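Alpha/beta hydrolase (Legionella pneumophila subsp. pneumophila str. Philadelphia 1, PDB 4EZI) is a putative hydrolase of the alpha/beta-hydrolase fold whose function is unknown but which may act as a triacylglycerol lipase. Local coordinates at residues A[149-152]-A[153-157]; A[352-355]-A[356-360]; A[267-271]-A[272-276]. All blocks are in the same frame, centred on the assembly; numbering follows the deposited sequence.

Interaction 1 (A[149-152]-A[153-157]); sequences KELA and NRLHY
L151 turns CG away from its own backbone N (chi1 178°), whereas L155, one turn further on, keeps CG beside its N (chi1 -66°), and the two settings swing the leucine ends together. They meet methyl to methyl, CD1 of L151 lying 3.7 Å from CD1 of L155, and the two side chains slant across one another. R154 instead runs extended from CG to NE past the main chain of E150, with CG of R154 3.4 Å from the carbonyl O of E150. Its guanidinium and the E150 carboxylate do not touch: OE1 of E150 and NE of R154 are 5.1 Å apart. One water bridges them, accepting from NE of R154 and donating to OE1 of E150, while a second spans NH2 of R154 and the same OE1, so the attraction between opposite charges probably acts through solvent. OE1 and OE2 of E150 also accept the backbone N-H groups of L8 and K7. After R154 the helix ends in a Schellman motif. H156 adopts positive phi, and the chain folds back so that Y157 N donates to A152 O at 2.9 Å, an almost straight bond (173°), while H156 N reaches N153 O at 3.2 Å. The reversal also brings CB of Y157 to 4.1 Å from CB of A152. The C-terminal end of helix 134-154 lies against the antiparallel side of the sheet: L151 touches strands 8-17, 41-51 and 57-67, L155 reaches Y11, Y44 and M66, and Y157, bonded through OH to P67 O, rests on M66 and on V74 of strand 74-80.

Interaction 2 (A[352-355]-A[356-360]); sequences VQAH and PFVLK
A354 and H355 hand their carbonyl groups to V358 and L359 in two backbone hydrogen bonds of the first turn of helix 355-370. V358 N donates to A354 O and L359 N to H355 O, each at 2.9 Å and close to straight (163° and 167°). Just upstream, a type I turn from V352 to H355 delivers the chain into the helix, held by H355 N to V352 O at 3.1 Å. P356 has no N-H to give, and its place in the first helical turn spares the helix a broken bond. The side-chain contacts set carbon against oxygen. CD of P356 approaches Q353 O to 3.5 Å across the turn, and V358 sends CG2 back beside its own N, 3.5 Å from A354 O. The ring of F357 presents its edge, in plane, to the preceding carbonyls: CD1 of F357 is 3.6 Å from Q353 O and 3.9 Å from A354 O. Polar and ring contacts reach beyond the turn. With CG anti to the backbone N (chi1 -180°), the H355 imidazole is placed where NE2 is hydrogen-bonded to Y101 OH and the ring meets Y168 obliquely. OD1 of D350 accepts Q353 N and, weakly, V352 N; the V352 side chain lies near, without touching, the residues of a possible Ser-His-Asp triad. The chemistry implies a first turn held by its two main-chain bonds, with a proline that needs no acceptor and an aromatic edge lying beside the carbonyls, while the H355 imidazole ties the same turn to helix 99-108 and to the end of strand 162-168.

Interaction 3 (A[267-271]-A[272-276]); sequences ALPQD and PLLIF
The carboxylate of D271 is approached from above its plane, 54° out of it, by the backbone N-H of L273, which bonds to OD1 at 3.0 Å in an Asx turn. At the other end of the 3-10 segment, the F276 ring carries CG1 of I275 on one face, 3.6 Å above the plane and offset toward the rim. The carbonyl of D271 is used as well: L274 N donates to D271 O at 3.1 Å, again from above the acceptor plane. On the apolar side, CG and CD of P269 both lie 3.6 Å from CG2 of I275, while CB of P269 is 3.9 Å from CD1 of L274. I275 holds CG1 between N and the carbonyl carbon (chi1 72°), which leaves CG2 beside N and facing the proline. The turn joins helices 261-267 and 278-285 in the helical insertion between strands 193-197 and 310-314 of the alpha/beta-hydrolase fold, with P269 O hydrogen-bonded to T219 OG1 and I275 packed on helix 218-233. D271 thus closes the turn twice, through side chain and main chain; the L273 N-H would probably offset part of its charge, while P269, L274 and I275 pack together.

In the fold
Following the chain from the N terminus, interaction 1 comes first, then interaction 3 and finally interaction 2. Each is a local contact in one continuous stretch, so none encloses another and none cross. Residues 149-157 end helix 134-154 and set it on the antiparallel strands of the sheet. Residues 267-276 turn the chain within the helical insertion and join it to helix 218-233. Residues 352-360 lead from the loop after edge strand 340-344 into helix 355-370, tying it to helix 99-108 and strand 162-168. Interactions 1 and 3 lie on opposite sides of the chain's centre, their centres about 47 Å apart; interaction 2 is nearer to 3, with about 12 Å between nearest atoms.

Interaction 1 (A[149-152]-A[153-157])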
loop_
_atom_site.group_PDB
_atom_site.type_symbol
_atom_site.label_atom_id
_atom_site.label_comp_id
_atom_site.label_asym_id
_atom_site.label_seq_id
_atom_site.Cartn_x
_atom_site.Cartn_y
_atom_site.Cartn_z
ATOM N N LYS A 149 15.012 3.645 10.028
ATOM C CA LYS A 149 16.458 3.710 9.963
ATOM C C LYS A 149 17.039 4.336 11.217
ATOM O O LYS A 149 18.112 3.935 11.678
ATOM C CB LYS A 149 16.912 4.427 8.699
ATOM C CG LYS A 149 16.619 3.578 7.439
ATOM C CD LYS A 149 17.021 4.189 6.133
ATOM C CE LYS A 149 18.506 3.958 5.884
ATOM N NZ LYS A 149 18.907 4.433 4.544
ATOM N N GLU A 150 16.359 5.342 11.750
ATOM C CA GLU A 150 16.776 5.886 13.048
ATOM C C GLU A 150 16.754 4.834 14.154
ATOM O O GLU A 150 17.669 4.764 14.993
ATOM C CB GLU A 150 15.912 7.079 13.472
ATOM C CG GLU A 150 16.025 8.303 12.570
ATOM C CD GLU A 150 15.012 9.389 12.888
ATOM O OE1 GLU A 150 14.601 9.511 14.054
ATOM O OE2 GLU A 150 14.620 10.142 11.958
ATOM N N LEU A 151 15.702 4.021 14.175
ATOM C CA LEU A 151 15.634 2.920 15.153
ATOM C C LEU A 151 16.807 1.975 15.001
ATOM O O LEU A 151 17.468 1.626 16.001
ATOM C CB LEU A 151 14.297 2.186 15.027
ATOM C CG LEU A 151 14.137 0.985 15.955
ATOM C CD1 LEU A 151 14.100 1.418 17.420
ATOM C CD2 LEU A 151 12.890 0.178 15.541
ATOM N N ALA A 152 17.092 1.575 13.772
ATOM C CA ALA A 152 18.213 0.660 13.558
ATOM C C ALA A 152 19.519 1.288 14.039
ATOM O O ALA A 152 20.327 0.597 14.676
ATOM C CB ALA A 152 18.292 0.244 12.076
ATOM N N ASN A 153 19.707 2.593 13.824
ATOM C CA ASN A 153 20.935 3.271 14.307
ATOM C C ASN A 153 20.994 3.249 15.830
ATOM O O ASN A 153 22.043 2.982 16.417
ATOM C CB ASN A 153 21.016 4.691 13.773
ATOM C CG ASN A 153 22.286 5.411 14.211
ATOM O OD1 ASN A 153 23.368 4.818 14.269
ATOM N ND2 ASN A 153 22.156 6.699 14.511
ATOM N N ARG A 154 19.874 3.545 16.469
ATOM C CA ARG A 154 19.820 3.547 17.932
ATOM C C ARG A 154 20.107 2.173 18.526
ATOM O O ARG A 154 20.648 2.073 19.629
ATOM C CB ARG A 154 18.472 4.055 18.413
ATOM C CG ARG A 154 18.307 5.552 18.207
ATOM C CD ARG A 154 16.877 5.949 18.348
ATOM N NE ARG A 154 16.635 7.394 18.247
ATOM C CZ ARG A 154 16.599 8.256 19.263
ATOM N NH1 ARG A 154 16.846 7.863 20.509
ATOM N NH2 ARG A 154 16.329 9.533 19.025
ATOM N N LEU A 155 19.751 1.116 17.812
ATOM C CA LEU A 155 19.941 -0.252 18.273
ATOM C C LEU A 155 21.225 -0.902 17.770
ATOM O O LEU A 155 21.449 -2.075 18.034
ATOM C CB LEU A 155 18.721 -1.116 17.896
ATOM C CG LEU A 155 17.429 -0.716 18.599
ATOM C CD1 LEU A 155 16.271 -1.558 18.093
ATOM C CD2 LEU A 155 17.599 -0.907 20.114
ATOM N N HIS A 156 22.053 -0.142 17.058
ATOM C CA HIS A 156 23.303 -0.630 16.469
ATOM C C HIS A 156 23.051 -1.823 15.561
ATOM O O HIS A 156 23.830 -2.790 15.545
ATOM C CB HIS A 156 24.340 -1.034 17.533
ATOM C CG HIS A 156 24.851 0.091 18.363
ATOM N ND1 HIS A 156 26.107 0.061 18.933
ATOM C CD2 HIS A 156 24.295 1.263 18.749
ATOM C CE1 HIS A 156 26.297 1.166 19.629
ATOM N NE2 HIS A 156 25.215 1.911 19.541
ATOM N N TYR A 157 21.978 -1.765 14.785
ATOM C CA TYR A 157 21.614 -2.852 13.878
ATOM C C TYR A 157 22.146 -2.456 12.530
ATOM O O TYR A 157 21.631 -1.544 11.945
ATOM C CB TYR A 157 20.093 -2.977 13.838
ATOM C CG TYR A 157 19.579 -4.205 13.120
ATOM C CD1 TYR A 157 19.627 -5.443 13.726
ATOM C CD2 TYR A 157 19.091 -4.117 11.822
ATOM C CE1 TYR A 157 19.144 -6.563 13.098
ATOM C CE2 TYR A 157 18.618 -5.229 11.186
ATOM C CZ TYR A 157 18.648 -6.456 11.819
ATOM O OH TYR A 157 18.174 -7.558 11.149
HETATM O O HOH W 1 16.345 9.268 16.177
HETATM O O HOH W 2 14.514 10.593 16.986
HETATM O O HOH W 3 19.456 7.622 14.608
#

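Interaction 2 (A[352-355]-A[356-360])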
loop_
_atom_site.group_PDB
_atom_site.type_symbol
_atom_site.label_atom_id
_atom_site.label_comp_id
_atom_site.label_asym_id
_atom_site.label_seq_id
_atom_site.Cartn_x
_atom_site.Cartn_y
_atom_site.Cartn_z
ATOM N N VAL A 352 -7.960 -11.099 -4.613
ATOM C CA VAL A 352 -7.638 -11.731 -3.339
ATOM C C VAL A 352 -6.865 -13.036 -3.537
ATOM O O VAL A 352 -5.816 -13.271 -2.928
ATOM C CB VAL A 352 -8.903 -11.953 -2.502
ATOM C CG1 VAL A 352 -8.568 -12.642 -1.190
ATOM C CG2 VAL A 352 -9.625 -10.615 -2.285
ATOM N N GLN A 353 -7.387 -13.881 -4.402
ATOM C CA GLN A 353 -6.751 -15.158 -4.661
ATOM C C GLN A 353 -5.307 -15.023 -5.163
ATOM O O GLN A 353 -4.454 -15.869 -4.878
ATOM C CB GLN A 353 -7.550 -15.952 -5.696
ATOM C CG GLN A 353 -8.971 -16.297 -5.273
ATOM C CD GLN A 353 -9.859 -16.707 -6.445
ATOM O OE1 GLN A 353 -9.705 -16.242 -7.581
ATOM N NE2 GLN A 353 -10.803 -17.585 -6.164
ATOM N N ALA A 354 -5.063 -14.003 -5.982
ATOM C CA ALA A 354 -3.754 -13.794 -6.577
ATOM C C ALA A 354 -2.716 -13.303 -5.583
ATOM O O ALA A 354 -1.528 -13.353 -5.874
ATOM C CB ALA A 354 -3.852 -12.820 -7.749
ATOM N N HIS A 355 -3.157 -12.780 -4.440
ATOM C CA HIS A 355 -2.256 -12.066 -3.549
ATOM C C HIS A 355 -0.996 -12.861 -3.167
ATOM O O HIS A 355 0.107 -12.334 -3.311
ATOM C CB HIS A 355 -3.047 -11.575 -2.352
ATOM C CG HIS A 355 -2.243 -10.815 -1.353
ATOM N ND1 HIS A 355 -1.389 -9.790 -1.694
ATOM C CD2 HIS A 355 -2.209 -10.903 -0.002
ATOM C CE1 HIS A 355 -0.875 -9.266 -0.594
ATOM N NE2 HIS A 355 -1.353 -9.927 0.448
ATOM N N PRO A 356 -1.119 -14.118 -2.697
ATOM C CA PRO A 356 0.127 -14.809 -2.309
ATOM C C PRO A 356 1.052 -15.104 -3.494
ATOM O O PRO A 356 2.277 -15.163 -3.327
ATOM C CB PRO A 356 -0.362 -16.090 -1.631
ATOM C CG PRO A 356 -1.757 -16.281 -2.102
ATOM C CD PRO A 356 -2.313 -14.902 -2.351
ATOM N N PHE A 357 0.475 -15.279 -4.685
ATOM C CA PHE A 357 1.271 -15.449 -5.898
ATOM C C PHE A 357 2.046 -14.177 -6.221
ATOM O O PHE A 357 3.227 -14.222 -6.586
ATOM C CB PHE A 357 0.380 -15.841 -7.087
ATOM C CG PHE A 357 -0.301 -17.179 -6.936
ATOM C CD1 PHE A 357 -1.473 -17.282 -6.230
ATOM C CD2 PHE A 357 0.229 -18.342 -7.499
ATOM C CE1 PHE A 357 -2.103 -18.491 -6.051
ATOM C CE2 PHE A 357 -0.413 -19.568 -7.319
ATOM C CZ PHE A 357 -1.565 -19.635 -6.593
ATOM N N VAL A 358 1.391 -13.031 -6.090
ATOM C CA VAL A 358 2.031 -11.740 -6.293
ATOM C C VAL A 358 3.129 -11.514 -5.246
ATOM O O VAL A 358 4.235 -11.066 -5.609
ATOM C CB VAL A 358 1.000 -10.608 -6.314
ATOM C CG1 VAL A 358 1.683 -9.242 -6.268
ATOM C CG2 VAL A 358 0.098 -10.746 -7.551
ATOM N N LEU A 359 2.853 -11.820 -3.977
ATOM C CA LEU A 359 3.893 -11.681 -2.953
ATOM C C LEU A 359 5.140 -12.503 -3.303
ATOM O O LEU A 359 6.272 -12.050 -3.113
ATOM C CB LEU A 359 3.319 -12.015 -1.566
ATOM C CG LEU A 359 4.207 -11.914 -0.310
ATOM C CD1 LEU A 359 4.928 -10.601 -0.206
ATOM C CD2 LEU A 359 3.372 -12.168 0.951
ATOM N N LYS A 360 4.926 -13.727 -3.772
ATOM C CA LYS A 360 6.054 -14.599 -4.148
ATOM C C LYS A 360 6.879 -13.965 -5.266
ATOM O O LYS A 360 8.115 -13.962 -5.208
ATOM C CB LYS A 360 5.530 -15.979 -4.557
ATOM C CG LYS A 360 6.593 -16.989 -4.963
ATOM C CD LYS A 360 7.679 -17.185 -3.956
ATOM C CE LYS A 360 8.518 -18.465 -4.244
ATOM N NZ LYS A 360 8.632 -18.767 -5.708
#

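Interaction 3 (A[267-271]-A[272-276])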
loop_
_atom_site.group_PDB
_atom_site.type_symbol
_atom_site.label_atom_id
_atom_site.label_comp_id
_atom_site.label_asym_id
_atom_site.label_seq_id
_atom_site.Cartn_x
_atom_site.Cartn_y
_atom_site.Cartn_z
ATOM N N ALA A 267 -23.529 -3.957 4.310
ATOM C CA ALA A 267 -24.374 -2.759 4.451
ATOM C C ALA A 267 -24.510 -1.967 3.166
ATOM O O ALA A 267 -25.400 -1.139 3.075
ATOM C CB ALA A 267 -23.820 -1.859 5.549
ATOM N N LEU A 268 -23.610 -2.152 2.211
ATOM C CA LEU A 268 -23.592 -1.356 0.998
ATOM C C LEU A 268 -24.074 -2.199 -0.173
ATOM O O LEU A 268 -23.780 -3.399 -0.266
ATOM C CB LEU A 268 -22.160 -0.881 0.725
ATOM C CG LEU A 268 -21.634 0.145 1.739
ATOM C CD1 LEU A 268 -20.168 0.431 1.429
ATOM C CD2 LEU A 268 -22.475 1.430 1.791
ATOM N N PRO A 269 -24.749 -1.565 -1.132
ATOM C CA PRO A 269 -25.141 -2.314 -2.329
ATOM C C PRO A 269 -23.934 -2.745 -3.166
ATOM O O PRO A 269 -22.891 -2.113 -3.131
ATOM C CB PRO A 269 -25.994 -1.314 -3.108
ATOM C CG PRO A 269 -25.516 0.007 -2.683
ATOM C CD PRO A 269 -25.069 -0.133 -1.247
ATOM N N GLN A 270 -24.105 -3.809 -3.925
ATOM C CA GLN A 270 -23.048 -4.267 -4.815
ATOM C C GLN A 270 -22.829 -3.364 -6.028
ATOM O O GLN A 270 -21.709 -3.275 -6.518
ATOM C CB GLN A 270 -23.267 -5.719 -5.212
ATOM C CG GLN A 270 -22.803 -6.671 -4.094
ATOM C CD GLN A 270 -21.280 -6.827 -4.045
ATOM O OE1 GLN A 270 -20.690 -7.354 -4.995
ATOM N NE2 GLN A 270 -20.630 -6.322 -2.962
ATOM N N ASP A 271 -23.886 -2.683 -6.477
ATOM C CA ASP A 271 -23.795 -1.720 -7.578
ATOM C C ASP A 271 -23.476 -0.333 -7.022
ATOM O O ASP A 271 -24.333 0.262 -6.362
ATOM C CB ASP A 271 -25.117 -1.675 -8.346
ATOM C CG ASP A 271 -25.107 -0.691 -9.507
ATOM O OD1 ASP A 271 -24.094 0.002 -9.756
ATOM O OD2 ASP A 271 -26.150 -0.628 -10.228
ATOM N N PRO A 272 -22.248 0.173 -7.248
ATOM C CA PRO A 272 -21.883 1.447 -6.643
ATOM C C PRO A 272 -22.751 2.595 -7.082
ATOM O O PRO A 272 -22.835 3.604 -6.366
ATOM C CB PRO A 272 -20.413 1.660 -7.059
ATOM C CG PRO A 272 -19.916 0.371 -7.503
ATOM C CD PRO A 272 -21.124 -0.396 -8.016
ATOM N N LEU A 273 -23.360 2.507 -8.271
ATOM C CA LEU A 273 -24.173 3.633 -8.697
ATOM C C LEU A 273 -25.285 3.938 -7.703
ATOM O O LEU A 273 -25.731 5.085 -7.612
ATOM C CB LEU A 273 -24.755 3.404 -10.090
ATOM C CG LEU A 273 -23.707 3.271 -11.199
ATOM C CD1 LEU A 273 -24.359 2.983 -12.540
ATOM C CD2 LEU A 273 -22.829 4.494 -11.302
ATOM N N LEU A 274 -25.720 2.943 -6.922
ATOM C CA LEU A 274 -26.838 3.136 -5.980
ATOM C C LEU A 274 -26.436 4.012 -4.789
ATOM O O LEU A 274 -27.327 4.574 -4.141
ATOM C CB LEU A 274 -27.384 1.788 -5.508
ATOM C CG LEU A 274 -28.157 0.994 -6.550
ATOM C CD1 LEU A 274 -28.388 -0.416 -6.051
ATOM C CD2 LEU A 274 -29.464 1.712 -6.896
ATOM N N ILE A 275 -25.145 4.179 -4.505
ATOM C CA ILE A 275 -24.755 5.047 -3.379
ATOM C C ILE A 275 -24.565 6.501 -3.777
ATOM O O ILE A 275 -24.378 7.341 -2.908
ATOM C CB ILE A 275 -23.529 4.544 -2.591
ATOM C CG1 ILE A 275 -22.211 4.694 -3.370
ATOM C CG2 ILE A 275 -23.813 3.117 -2.062
ATOM C CD1 ILE A 275 -20.970 4.524 -2.491
ATOM N N PHE A 276 -24.602 6.804 -5.077
ATOM C CA PHE A 276 -24.288 8.153 -5.545
ATOM C C PHE A 276 -25.492 8.852 -6.111
ATOM O O PHE A 276 -26.363 8.245 -6.722
ATOM C CB PHE A 276 -23.218 8.102 -6.656
ATOM C CG PHE A 276 -21.865 7.648 -6.171
ATOM C CD1 PHE A 276 -21.133 8.445 -5.326
ATOM C CD2 PHE A 276 -21.346 6.409 -6.548
ATOM C CE1 PHE A 276 -19.903 8.038 -4.854
ATOM C CE2 PHE A 276 -20.133 5.998 -6.071
ATOM C CZ PHE A 276 -19.393 6.798 -5.234
#